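Transcriptional regulator, TetR family (Legionella pneumophila subsp. pneumophila str. Philadelphia 1, PDB 3ON4) probably binds DNA as a dimeric transcriptional regulator of the TetR family, an all-helical protein with a predicted helix-turn-helix motif. Local coordinates at residues 64-69 and 131-136; 85-90 and 139-144. All coordinates share one frame; numbering follows the deposited sequence.

Interaction 1 of 2, residues 64-69 and 131-136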
loop_
_atom_site.group_PDB
_atom_site.type_symbol
_atom_site.label_atom_id
_atom_site.label_comp_id
_atom_site.label_asym_id
_atom_site.label_seq_id
_atom_site.Cartn_x
_atom_site.Cartn_y
_atom_site.Cartn_z
ATOM N N TRP A 64 -6.912 -12.876 14.197
ATOM C CA TRP A 64 -5.883 -13.006 15.215
ATOM C C TRP A 64 -4.998 -11.753 15.320
ATOM O O TRP A 64 -4.755 -11.214 16.425
ATOM C CB TRP A 64 -5.014 -14.190 14.843
ATOM C CG TRP A 64 -3.917 -14.506 15.769
ATOM C CD1 TRP A 64 -3.993 -14.642 17.127
ATOM C CD2 TRP A 64 -2.565 -14.797 15.406
ATOM N NE1 TRP A 64 -2.755 -14.970 17.638
ATOM C CE2 TRP A 64 -1.864 -15.085 16.596
ATOM C CE3 TRP A 64 -1.870 -14.830 14.181
ATOM C CZ2 TRP A 64 -0.497 -15.403 16.603
ATOM C CZ3 TRP A 64 -0.521 -15.141 14.192
ATOM C CH2 TRP A 64 0.150 -15.429 15.390
ATOM N N HIS A 65 -4.539 -11.277 14.163
ATOM C CA HIS A 65 -3.665 -10.114 14.117
ATOM C C HIS A 65 -4.369 -8.887 14.677
ATOM O O HIS A 65 -3.755 -8.113 15.408
ATOM C CB HIS A 65 -3.240 -9.827 12.672
ATOM C CG HIS A 65 -2.213 -8.740 12.528
ATOM N ND1 HIS A 65 -0.864 -8.971 12.666
ATOM C CD2 HIS A 65 -2.332 -7.440 12.163
ATOM C CE1 HIS A 65 -0.198 -7.851 12.437
ATOM N NE2 HIS A 65 -1.065 -6.908 12.119
ATOM N N THR A 66 -5.634 -8.695 14.309
ATOM C CA THR A 66 -6.425 -7.566 14.825
ATOM C C THR A 66 -6.576 -7.624 16.352
ATOM O O THR A 66 -6.459 -6.601 17.036
ATOM C CB THR A 66 -7.809 -7.488 14.169
ATOM O OG1 THR A 66 -7.658 -7.407 12.736
ATOM C CG2 THR A 66 -8.590 -6.251 14.682
ATOM N N ASP A 67 -6.820 -8.820 16.882
ATOM C CA ASP A 67 -6.903 -9.012 18.316
ATOM C C ASP A 67 -5.593 -8.650 19.019
ATOM O O ASP A 67 -5.609 -8.059 20.093
ATOM C CB ASP A 67 -7.263 -10.463 18.645
ATOM C CG ASP A 67 -8.734 -10.777 18.415
ATOM O OD1 ASP A 67 -9.553 -9.846 18.222
ATOM O OD2 ASP A 67 -9.072 -11.981 18.449
ATOM N N LYS A 68 -4.472 -9.043 18.428
ATOM C CA LYS A 68 -3.154 -8.718 18.960
ATOM C C LYS A 68 -2.900 -7.214 18.965
ATOM O O LYS A 68 -2.453 -6.669 19.981
ATOM C CB LYS A 68 -2.041 -9.401 18.178
ATOM C CG LYS A 68 -1.973 -10.911 18.413
ATOM C CD LYS A 68 -0.654 -11.498 17.944
ATOM C CE LYS A 68 -0.545 -11.573 16.425
ATOM N NZ LYS A 68 0.768 -12.184 16.031
ATOM N N ILE A 69 -3.209 -6.558 17.847
ATOM C CA ILE A 69 -3.059 -5.105 17.752
ATOM C C ILE A 69 -3.986 -4.373 18.725
ATOM O O ILE A 69 -3.578 -3.380 19.341
ATOM C CB ILE A 69 -3.338 -4.593 16.334
ATOM C CG1 ILE A 69 -2.309 -5.151 15.355
ATOM C CG2 ILE A 69 -3.241 -3.088 16.294
ATOM C CD1 ILE A 69 -0.935 -4.530 15.499
ATOM N N PHE A 131 -8.778 -1.816 9.891
ATOM C CA PHE A 131 -8.616 -0.374 9.736
ATOM C C PHE A 131 -9.599 0.443 10.580
ATOM O O PHE A 131 -9.216 1.458 11.160
ATOM C CB PHE A 131 -8.633 0.019 8.260
ATOM C CG PHE A 131 -7.355 -0.372 7.563
ATOM C CD1 PHE A 131 -6.166 0.253 7.904
ATOM C CD2 PHE A 131 -7.322 -1.423 6.654
ATOM C CE1 PHE A 131 -4.969 -0.136 7.323
ATOM C CE2 PHE A 131 -6.134 -1.802 6.067
ATOM C CZ PHE A 131 -4.957 -1.166 6.403
ATOM N N GLU A 132 -10.845 -0.012 10.650
ATOM C CA GLU A 132 -11.853 0.642 11.479
ATOM C C GLU A 132 -11.396 0.695 12.939
ATOM O O GLU A 132 -11.560 1.716 13.586
ATOM C CB GLU A 132 -13.214 -0.078 11.338
ATOM C CG GLU A 132 -13.857 0.251 9.991
ATOM C CD GLU A 132 -14.961 -0.704 9.573
ATOM O OE1 GLU A 132 -15.423 -1.516 10.416
ATOM O OE2 GLU A 132 -15.358 -0.626 8.374
ATOM N N LEU A 133 -10.789 -0.380 13.436
ATOM C CA LEU A 133 -10.286 -0.415 14.806
ATOM C C LEU A 133 -9.148 0.587 15.021
ATOM O O LEU A 133 -9.140 1.310 16.008
ATOM C CB LEU A 133 -9.800 -1.806 15.163
ATOM C CG LEU A 133 -9.405 -2.000 16.629
ATOM C CD1 LEU A 133 -9.936 -3.340 17.163
ATOM C CD2 LEU A 133 -7.910 -1.895 16.751
ATOM N N ILE A 134 -8.226 0.645 14.064
ATOM C CA ILE A 134 -7.082 1.539 14.150
ATOM C C ILE A 134 -7.526 2.993 14.102
ATOM O O ILE A 134 -7.102 3.796 14.925
ATOM C CB ILE A 134 -6.037 1.287 13.030
ATOM C CG1 ILE A 134 -5.372 -0.096 13.150
ATOM C CG2 ILE A 134 -4.972 2.421 12.994
ATOM C CD1 ILE A 134 -4.554 -0.302 14.363
ATOM N N ILE A 135 -8.408 3.313 13.150
ATOM C CA ILE A 135 -8.918 4.666 12.957
ATOM C C ILE A 135 -9.716 5.144 14.178
ATOM O O ILE A 135 -9.478 6.254 14.688
ATOM C CB ILE A 135 -9.731 4.739 11.653
ATOM C CG1 ILE A 135 -8.771 4.547 10.462
ATOM C CG2 ILE A 135 -10.560 6.031 11.573
ATOM C CD1 ILE A 135 -9.455 4.237 9.186
ATOM N N GLU A 136 -10.608 4.290 14.689
ATOM C CA GLU A 136 -11.353 4.602 15.914
ATOM C C GLU A 136 -10.408 4.842 17.102
ATOM O O GLU A 136 -10.600 5.798 17.849
ATOM C CB GLU A 136 -12.366 3.492 16.239
ATOM C CG GLU A 136 -13.243 3.745 17.486
ATOM C CD GLU A 136 -13.980 5.076 17.439
ATOM O OE1 GLU A 136 -14.472 5.459 16.344
ATOM O OE2 GLU A 136 -14.039 5.751 18.490
#
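With chi1 at -64°, Ile69 sets its CG2 branch opposite its own backbone N, where it meets Ile134. Ile134 has nearly the same first torsion, -65°, but meets Ile69 with its other branch, which runs out through CG1 to CD1. This is helix-on-helix packing in the TetR fold. Helix 54-77 follows the predicted helix-turn-helix, residues 32-51, in the chain and packs here on helix 121-144 of the C-terminal domain. The Ile69 methyl CG2 lies 3.6 Å from Ile134 CD1, and the two side chains meet at a slant. Both residues are buried. Helix 84-98 closes in beside them, with Leu98 on Ile69 and Phe91 on Ile134. Thr66 and Leu133 form a looser, partly exposed pair, and their side chains run past each other in opposite senses. The CA atoms of Thr66 and Leu133 are 8.1 Å apart. No hydrogen bond joins the segments. The hydroxyl of Thr66 turns back to its own helix, where OG1 hydrogen-bonds to the carbonyl O of Ile62. Its methyl is left to face Leu133. Leu133 also rests on Ala70 and Leu73, so it spans more than one turn of helix 54-77. Thr66 CG2 lies 4.1 Å from Leu133 CD1.

Interaction 2 of 2, residues 85-90 and 139-144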
loop_
_atom_site.group_PDB
_atom_site.type_symbol
_atom_site.label_atom_id
_atom_site.label_comp_id
_atom_site.label_asym_id
_atom_site.label_seq_id
_atom_site.Cartn_x
_atom_site.Cartn_y
_atom_site.Cartn_z
ATOM N N LYS A 85 -0.042 12.804 22.362
ATOM C CA LYS A 85 1.006 12.786 21.358
ATOM C C LYS A 85 1.910 11.591 21.562
ATOM O O LYS A 85 2.269 10.930 20.605
ATOM C CB LYS A 85 1.840 14.062 21.444
ATOM C CG LYS A 85 2.886 14.183 20.372
ATOM C CD LYS A 85 3.508 15.569 20.421
ATOM C CE LYS A 85 4.404 15.796 19.238
ATOM N NZ LYS A 85 4.891 17.198 19.218
ATOM N N GLU A 86 2.270 11.310 22.805
ATOM C CA GLU A 86 3.130 10.163 23.095
ATOM C C GLU A 86 2.428 8.847 22.742
ATOM O O GLU A 86 3.078 7.903 22.314
ATOM C CB GLU A 86 3.567 10.174 24.563
ATOM C CG GLU A 86 4.641 11.233 24.911
ATOM C CD GLU A 86 4.909 11.368 26.403
ATOM O OE1 GLU A 86 3.983 11.210 27.231
ATOM O OE2 GLU A 86 6.059 11.675 26.764
ATOM N N LYS A 87 1.110 8.784 22.918
ATOM C CA LYS A 87 0.344 7.569 22.558
ATOM C C LYS A 87 0.402 7.292 21.040
ATOM O O LYS A 87 0.569 6.144 20.599
ATOM C CB LYS A 87 -1.107 7.678 23.042
ATOM C CG LYS A 87 -1.255 7.645 24.568
ATOM C CD LYS A 87 -2.699 7.839 25.008
ATOM C CE LYS A 87 -2.809 7.805 26.527
ATOM N NZ LYS A 87 -4.084 8.383 27.034
ATOM N N ILE A 88 0.281 8.357 20.252
ATOM C CA ILE A 88 0.406 8.253 18.808
ATOM C C ILE A 88 1.837 7.844 18.454
ATOM O O ILE A 88 2.033 6.981 17.610
ATOM C CB ILE A 88 0.071 9.583 18.077
ATOM C CG1 ILE A 88 -1.371 10.078 18.379
ATOM C CG2 ILE A 88 0.312 9.411 16.573
ATOM C CD1 ILE A 88 -2.427 9.006 18.251
ATOM N N GLN A 89 2.839 8.459 19.086
ATOM C CA GLN A 89 4.243 8.076 18.826
ATOM C C GLN A 89 4.489 6.591 19.142
ATOM O O GLN A 89 5.154 5.868 18.378
ATOM C CB GLN A 89 5.222 8.981 19.616
ATOM C CG GLN A 89 5.237 10.453 19.148
ATOM C CD GLN A 89 5.991 11.396 20.087
ATOM O OE1 GLN A 89 6.050 11.185 21.305
ATOM N NE2 GLN A 89 6.546 12.465 19.522
ATOM N N LYS A 90 3.935 6.118 20.254
ATOM C CA LYS A 90 4.123 4.719 20.654
ATOM C C LYS A 90 3.340 3.759 19.762
ATOM O O LYS A 90 3.777 2.626 19.529
ATOM C CB LYS A 90 3.743 4.502 22.129
ATOM C CG LYS A 90 4.633 5.205 23.122
ATOM C CD LYS A 90 6.076 4.675 23.177
ATOM C CE LYS A 90 6.884 5.480 24.201
ATOM N NZ LYS A 90 8.352 5.152 24.275
ATOM N N LYS A 139 -8.624 8.295 16.473
ATOM C CA LYS A 139 -9.626 9.351 16.668
ATOM C C LYS A 139 -9.895 9.599 18.143
ATOM O O LYS A 139 -9.930 10.751 18.604
ATOM C CB LYS A 139 -10.944 8.975 15.984
ATOM C CG LYS A 139 -12.113 9.952 16.218
ATOM C CD LYS A 139 -13.401 9.250 15.794
ATOM C CE LYS A 139 -14.617 10.077 16.019
ATOM N NZ LYS A 139 -15.780 9.215 16.407
ATOM N N GLY A 140 -10.088 8.517 18.889
ATOM C CA GLY A 140 -10.326 8.625 20.344
ATOM C C GLY A 140 -9.182 9.275 21.118
ATOM O O GLY A 140 -9.418 10.122 21.993
ATOM N N VAL A 141 -7.954 8.874 20.819
ATOM C CA VAL A 141 -6.767 9.453 21.458
ATOM C C VAL A 141 -6.710 10.954 21.150
ATOM O O VAL A 141 -6.484 11.788 22.035
ATOM C CB VAL A 141 -5.460 8.742 20.968
ATOM C CG1 VAL A 141 -4.238 9.498 21.429
ATOM C CG2 VAL A 141 -5.392 7.297 21.486
ATOM N N LEU A 142 -6.949 11.291 19.887
ATOM C CA LEU A 142 -6.899 12.680 19.432
ATOM C C LEU A 142 -7.991 13.545 20.036
ATOM O O LEU A 142 -7.772 14.730 20.300
ATOM C CB LEU A 142 -6.949 12.744 17.894
ATOM C CG LEU A 142 -5.734 12.212 17.130
ATOM C CD1 LEU A 142 -6.084 12.099 15.641
ATOM C CD2 LEU A 142 -4.505 13.089 17.319
ATOM N N GLU A 143 -9.162 12.962 20.276
ATOM C CA GLU A 143 -10.235 13.667 20.987
ATOM C C GLU A 143 -9.854 13.989 22.429
ATOM O O GLU A 143 -10.210 15.062 22.936
ATOM C CB GLU A 143 -11.539 12.876 20.945
ATOM C CG GLU A 143 -12.197 12.899 19.582
ATOM C CD GLU A 143 -13.408 11.990 19.480
ATOM O OE1 GLU A 143 -13.500 10.997 20.241
ATOM O OE2 GLU A 143 -14.280 12.280 18.634
ATOM N N THR A 144 -9.098 13.099 23.079
ATOM C CA THR A 144 -8.554 13.394 24.420
ATOM C C THR A 144 -7.526 14.526 24.380
ATOM O O THR A 144 -7.254 15.157 25.394
ATOM C CB THR A 144 -7.906 12.174 25.116
ATOM O OG1 THR A 144 -6.693 11.806 24.441
ATOM C CG2 THR A 144 -8.887 10.992 25.174
#
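The ammonium NZ of Lys85 hydrogen-bonds to the carbonyl O of Asp187 and, weakly, to that of Ile190. Ile190 also rests on Ile88 and Leu142, which also meet, more loosely, across this contact. The contact is antiparallel helix packing in the C-terminal domain of the TetR fold. The axes of segments 85-90 and 139-144 come within 9.8 Å, and their directions differ by 156°. Val141 is central to the contact. Its first torsion (chi1 170°) puts CG1 opposite the backbone N, and this methyl does most of the touching. Val141 CG1 lies 3.7 Å from Ile88 CD1, and the two side chains pass alongside with their ends heading opposite ways. The same Val141 CG1 is 4.0 Å from Lys87 CB, at the root of that side chain. Lys87 thus packs with its aliphatic base. Its extended chain carries NZ on to a weak hydrogen bond with the carbonyl O of Ser77. Leu142 adds a wider apolar contact, with CD2 4.5 Å from Ile88 CG1. No polar bond crosses between the segments. Around the contact, helix 177-189 covers Ile88 through Ile186. Helix 149-173 meets Leu142 at Ser152, and helix 54-77 reaches Lys87 through Ile76.

Both interactions use helix 121-144, in segments separated by only two residues. Interaction 1 joins it to helix 54-77, and interaction 2 joins it to helix 84-98, the next helix in the chain. Their centres are about 15 Å apart. The centre of interaction 1 lies about 7 Å from the centre of the chain, and that of interaction 2 about 18 Å. The two sets of residues do not touch, but Phe91, just after segment 85-90, packs on Ile134. Phe91 thus ties helix 84-98 to the site of interaction 1. Phe131 meets Leu169 of the second subunit, and Ile135 meets Phe178 of the second subunit. No other chain of the assembly touches segments 85-90 and 139-144.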